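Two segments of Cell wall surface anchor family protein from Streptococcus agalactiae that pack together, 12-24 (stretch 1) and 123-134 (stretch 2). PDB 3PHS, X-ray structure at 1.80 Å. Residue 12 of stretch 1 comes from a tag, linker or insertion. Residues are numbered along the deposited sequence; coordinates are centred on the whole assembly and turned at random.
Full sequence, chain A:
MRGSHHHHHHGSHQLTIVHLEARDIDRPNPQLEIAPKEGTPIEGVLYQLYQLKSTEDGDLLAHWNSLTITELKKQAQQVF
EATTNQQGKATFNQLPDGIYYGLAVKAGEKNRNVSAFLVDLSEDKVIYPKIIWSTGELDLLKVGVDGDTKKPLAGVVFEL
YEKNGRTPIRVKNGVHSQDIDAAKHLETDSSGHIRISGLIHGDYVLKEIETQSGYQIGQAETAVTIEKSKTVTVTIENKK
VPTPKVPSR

Stretch 1 12-24: SHQLTIVHLEARD
Stretch 2 (123-134) EDKVIYPKIIWS

Two distant segments of one chain join as a short parallel β-ladder that opens into a water-bridged, side-chain-mediated contact, burying 949 Å² in total. Strand 13-18 runs beside strand 125-127 with N-to-C directions 12° apart and axes 4.8 Å apart at closest approach. The register pairs Leu15 with Lys125, Thr16 with Val126 and Ile17 with Ile127, at CA-CA distances of 4.8, 4.8 and 5.0 Å. Backbone torsions are extended, from -130/134 at Leu15 to -103/125 at Ile17, and from -134/143 at Lys125 to -130/145 at Ile127.

In this parallel ladder Thr16 bonds to both neighbours of its partner Val126, Lys125 and Ile127, while Gln14 and Val18 each contribute one backbone bond, to Lys125 and Ile127. Lys125 N donates to Gln14 O (2.9 Å), Thr16 N to Lys125 O (3.0 Å), Ile127 N to Thr16 O (2.9 Å), and Val18 N to Ile127 O (2.8 Å). At the ladder's start a side chain extends the pattern: Asp124, chi1 m, accepts from Gln14 N at OD2 (2.8 Å, 175°). Water 1 links that OD2 (3.1 Å) to His13 ND1 (2.6 Å), while Glu123 CA lies over one face of the His13 ring.

Leu15 (t, p), Lys125 (m, m, t, t), Ile17 and Ile127 share one sheet face. Leu15 CD1 meets Lys125 CB at 3.7 Å and Ile127 CG1 at 4.1 Å, and Ile17 CG2 reaches Pro129 CG at 3.5 Å. Lys125 turns its end away, where NZ forms a salt bridge with Glu123 OE2 (3.0 Å). Thr16 (m) and Val126 (t) occupy the other face; water 2 joins Thr16 OG1 (2.7 Å) to Lys125 O (3.0 Å).

Beyond Val18, direct backbone bonding gives way to water. Water 3 donates to Val18 O (2.7 Å) and Pro129 O (2.9 Å); water 4 donates to Leu20 O (3.2 Å) and Ile131 O (2.6 Å) and accepts from Ala22 N (3.1 Å). The CA-CA spacing widens to 6.5 Å at Glu21-Ile131, and side chains span the gap. Val18 (t) sets CG2 over the Tyr128 ring (m, chi2 84°), 4.3 Å from its centroid and 3.8 Å from Val126 CG1, whereas Leu20 CD1 (m, t) approaches that ring's edge, 3.9 Å from Tyr128 CE2. Ile131 (m, t) places CD1 3.4 Å from the His19 ring centroid, nearly on the ring normal, with His19 at t.

Trp133 (p, chi2 -90°) closes the contact by using both ring chemistries: Glu21 CB packs over its five-membered ring, 3.8 Å from the centroid, and NE1 donates to Ala22 O (2.8 Å) at the ring edge, near its plane.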

# COMPACT_ATOMS: atom_id res chain seq x y z
N SER A 12 -8.86 22.33 25.75
CA SER A 12 -8.86 22.09 24.28
C SER A 12 -7.63 22.67 23.56
O SER A 12 -7.11 23.72 23.96
CB SER A 12 -10.15 22.60 23.66
N HIS A 13 -7.18 21.98 22.51
CA HIS A 13 -5.95 22.35 21.78
C HIS A 13 -6.15 22.23 20.28
O HIS A 13 -7.07 21.54 19.82
CB HIS A 13 -4.76 21.46 22.17
CG HIS A 13 -4.56 21.34 23.65
ND1 HIS A 13 -4.19 22.40 24.44
CD2 HIS A 13 -4.71 20.28 24.48
CE1 HIS A 13 -4.12 22.00 25.70
NE2 HIS A 13 -4.42 20.72 25.75
N GLN A 14 -5.29 22.90 19.53
CA GLN A 14 -5.30 22.85 18.07
C GLN A 14 -4.31 21.80 17.65
O GLN A 14 -3.24 21.69 18.22
CB GLN A 14 -4.80 24.19 17.52
CG GLN A 14 -5.63 25.36 17.98
CD GLN A 14 -7.03 25.23 17.52
OE1 GLN A 14 -7.91 24.79 18.27
NE2 GLN A 14 -7.26 25.60 16.27
N LEU A 15 -4.68 21.02 16.65
CA LEU A 15 -3.74 20.09 16.03
C LEU A 15 -3.79 20.29 14.53
O LEU A 15 -4.87 20.36 13.95
CB LEU A 15 -4.14 18.65 16.37
CG LEU A 15 -3.38 17.54 15.65
CD1 LEU A 15 -1.89 17.55 16.01
CD2 LEU A 15 -4.00 16.16 15.97
N THR A 16 -2.60 20.37 13.91
CA THR A 16 -2.50 20.55 12.46
C THR A 16 -1.64 19.43 11.94
O THR A 16 -0.53 19.25 12.41
CB THR A 16 -1.83 21.90 12.09
OG1 THR A 16 -2.61 22.99 12.62
CG2 THR A 16 -1.72 22.07 10.55
N ILE A 17 -2.16 18.66 10.98
CA ILE A 17 -1.39 17.59 10.35
C ILE A 17 -0.97 18.13 9.01
O ILE A 17 -1.82 18.56 8.24
CB ILE A 17 -2.27 16.30 10.11
CG1 ILE A 17 -2.90 15.74 11.41
CG2 ILE A 17 -1.50 15.22 9.37
CD1 ILE A 17 -2.15 15.90 12.63
N VAL A 18 0.34 18.12 8.73
CA VAL A 18 0.85 18.68 7.47
C VAL A 18 1.36 17.54 6.62
O VAL A 18 2.35 16.88 6.96
CB VAL A 18 1.97 19.74 7.71
CG1 VAL A 18 2.30 20.52 6.42
CG2 VAL A 18 1.55 20.74 8.80
N HIS A 19 0.68 17.30 5.50
CA HIS A 19 1.01 16.19 4.61
C HIS A 19 1.88 16.66 3.43
O HIS A 19 1.36 17.28 2.51
CB HIS A 19 -0.30 15.55 4.11
CG HIS A 19 -0.09 14.29 3.31
ND1 HIS A 19 -0.48 13.05 3.76
CD2 HIS A 19 0.46 14.09 2.09
CE1 HIS A 19 -0.15 12.13 2.87
NE2 HIS A 19 0.42 12.74 1.84
N LEU A 20 3.18 16.38 3.49
CA LEU A 20 4.16 16.81 2.48
C LEU A 20 4.84 15.61 1.86
O LEU A 20 5.27 14.70 2.58
CB LEU A 20 5.24 17.72 3.09
CG LEU A 20 4.71 18.96 3.83
CD1 LEU A 20 5.85 19.76 4.47
CD2 LEU A 20 3.89 19.83 2.87
N GLU A 21 4.94 15.60 0.54
CA GLU A 21 5.78 14.63 -0.13
C GLU A 21 7.17 15.26 -0.25
O GLU A 21 7.35 16.22 -1.00
CB GLU A 21 5.20 14.22 -1.50
CG GLU A 21 3.96 13.32 -1.34
CD GLU A 21 3.33 12.88 -2.65
OE1 GLU A 21 3.72 13.38 -3.74
OE2 GLU A 21 2.39 12.06 -2.57
N ALA A 22 8.11 14.71 0.50
CA ALA A 22 9.46 15.25 0.59
C ALA A 22 10.46 14.20 0.12
O ALA A 22 10.15 13.01 0.13
CB ALA A 22 9.77 15.67 2.04
N ARG A 23 11.65 14.64 -0.27
CA ARG A 23 12.74 13.74 -0.63
C ARG A 23 13.44 13.22 0.62
O ARG A 23 13.47 13.91 1.65
CB ARG A 23 13.78 14.48 -1.50
CG ARG A 23 13.23 15.17 -2.77
CD ARG A 23 14.25 16.18 -3.34
NE ARG A 23 14.36 17.41 -2.54
CZ ARG A 23 15.09 18.48 -2.88
NH1 ARG A 23 15.76 18.49 -4.02
NH2 ARG A 23 15.15 19.55 -2.08
N ASP A 24 14.05 12.04 0.53
CA ASP A 24 14.75 11.48 1.70
C ASP A 24 15.72 12.53 2.26
O ASP A 24 15.87 12.64 3.47
CB ASP A 24 15.48 10.17 1.37
CG ASP A 24 14.54 8.96 1.27
OD1 ASP A 24 13.29 9.10 1.37
OD2 ASP A 24 15.07 7.83 1.08
N GLU A 123 -0.94 20.43 24.50
CA GLU A 123 -0.70 21.79 24.01
C GLU A 123 -1.01 21.76 22.51
O GLU A 123 -1.18 20.68 21.94
CB GLU A 123 0.78 22.17 24.22
CG GLU A 123 1.79 21.16 23.61
CD GLU A 123 3.25 21.58 23.78
OE1 GLU A 123 3.51 22.43 24.65
OE2 GLU A 123 4.11 21.07 23.04
N ASP A 124 -1.08 22.94 21.86
CA ASP A 124 -1.23 22.97 20.39
C ASP A 124 -0.07 22.23 19.73
O ASP A 124 1.10 22.37 20.17
CB ASP A 124 -1.28 24.39 19.87
CG ASP A 124 -2.45 25.18 20.41
OD1 ASP A 124 -2.36 26.41 20.37
OD2 ASP A 124 -3.46 24.59 20.84
N LYS A 125 -0.36 21.49 18.67
CA LYS A 125 0.65 20.66 18.01
C LYS A 125 0.60 20.82 16.51
O LYS A 125 -0.49 20.91 15.92
CB LYS A 125 0.42 19.17 18.34
CG LYS A 125 0.72 18.74 19.79
CD LYS A 125 2.22 18.65 20.04
CE LYS A 125 2.53 18.04 21.42
NZ LYS A 125 3.94 18.38 21.78
N VAL A 126 1.78 20.79 15.89
CA VAL A 126 1.91 20.71 14.43
C VAL A 126 2.73 19.44 14.12
O VAL A 126 3.83 19.26 14.63
CB VAL A 126 2.56 21.97 13.83
CG1 VAL A 126 2.72 21.83 12.30
CG2 VAL A 126 1.73 23.22 14.17
N ILE A 127 2.17 18.54 13.33
CA ILE A 127 2.82 17.25 13.11
C ILE A 127 2.93 16.95 11.62
O ILE A 127 2.04 17.32 10.85
CB ILE A 127 2.10 16.08 13.84
CG1 ILE A 127 0.71 15.90 13.32
CG2 ILE A 127 2.09 16.23 15.42
CD1 ILE A 127 0.43 14.48 13.09
N TYR A 128 4.03 16.31 11.25
CA TYR A 128 4.36 15.98 9.88
C TYR A 128 4.44 14.45 9.79
O TYR A 128 5.47 13.87 10.14
CB TYR A 128 5.70 16.62 9.47
CG TYR A 128 5.68 18.14 9.48
CD1 TYR A 128 5.88 18.85 10.66
CD2 TYR A 128 5.43 18.85 8.31
CE1 TYR A 128 5.82 20.27 10.68
CE2 TYR A 128 5.38 20.26 8.31
CZ TYR A 128 5.57 20.96 9.51
OH TYR A 128 5.54 22.33 9.53
N PRO A 129 3.35 13.78 9.37
CA PRO A 129 3.45 12.31 9.33
C PRO A 129 4.54 11.88 8.35
O PRO A 129 4.86 12.62 7.42
CB PRO A 129 2.07 11.87 8.83
CG PRO A 129 1.14 12.99 9.25
CD PRO A 129 1.98 14.23 9.02
N LYS A 130 5.12 10.70 8.58
CA LYS A 130 6.15 10.15 7.69
C LYS A 130 5.45 9.53 6.50
O LYS A 130 4.59 8.66 6.65
CB LYS A 130 6.99 9.09 8.42
CG LYS A 130 7.70 9.67 9.65
CD LYS A 130 8.48 8.62 10.44
CE LYS A 130 8.94 9.19 11.78
NZ LYS A 130 9.32 8.10 12.73
N ILE A 131 5.77 10.05 5.32
CA ILE A 131 4.99 9.73 4.14
C ILE A 131 5.92 9.15 3.08
O ILE A 131 6.95 9.74 2.78
CB ILE A 131 4.27 10.99 3.60
CG1 ILE A 131 3.14 11.40 4.57
CG2 ILE A 131 3.64 10.75 2.20
CD1 ILE A 131 2.88 12.90 4.54
N ILE A 132 5.54 8.00 2.54
CA ILE A 132 6.31 7.43 1.44
C ILE A 132 5.51 7.57 0.15
O ILE A 132 4.28 7.44 0.15
CB ILE A 132 6.81 5.97 1.68
CG1 ILE A 132 5.64 5.01 1.90
CG2 ILE A 132 7.85 5.92 2.85
CD1 ILE A 132 6.02 3.52 1.68
N TRP A 133 6.22 7.84 -0.94
CA TRP A 133 5.56 8.17 -2.21
C TRP A 133 6.38 7.79 -3.44
O TRP A 133 5.81 7.67 -4.50
CB TRP A 133 5.23 9.67 -2.27
CG TRP A 133 6.44 10.53 -2.12
CD1 TRP A 133 6.96 11.02 -0.96
CD2 TRP A 133 7.30 10.99 -3.18
NE1 TRP A 133 8.09 11.77 -1.23
CE2 TRP A 133 8.32 11.76 -2.58
CE3 TRP A 133 7.30 10.82 -4.57
CZ2 TRP A 133 9.34 12.37 -3.33
CZ3 TRP A 133 8.33 11.43 -5.32
CH2 TRP A 133 9.32 12.19 -4.70
N SER A 134 7.70 7.63 -3.30
CA SER A 134 8.59 7.37 -4.45
C SER A 134 8.27 6.02 -5.09
O SER A 134 8.10 5.01 -4.40
CB SER A 134 10.06 7.40 -3.99
OG SER A 134 10.47 8.74 -3.76
O HOH W 1 -3.77 24.91 23.87
O HOH W 2 -2.12 23.30 15.21
O HOH W 3 4.49 15.31 6.39
O HOH W 4 7.36 12.31 2.32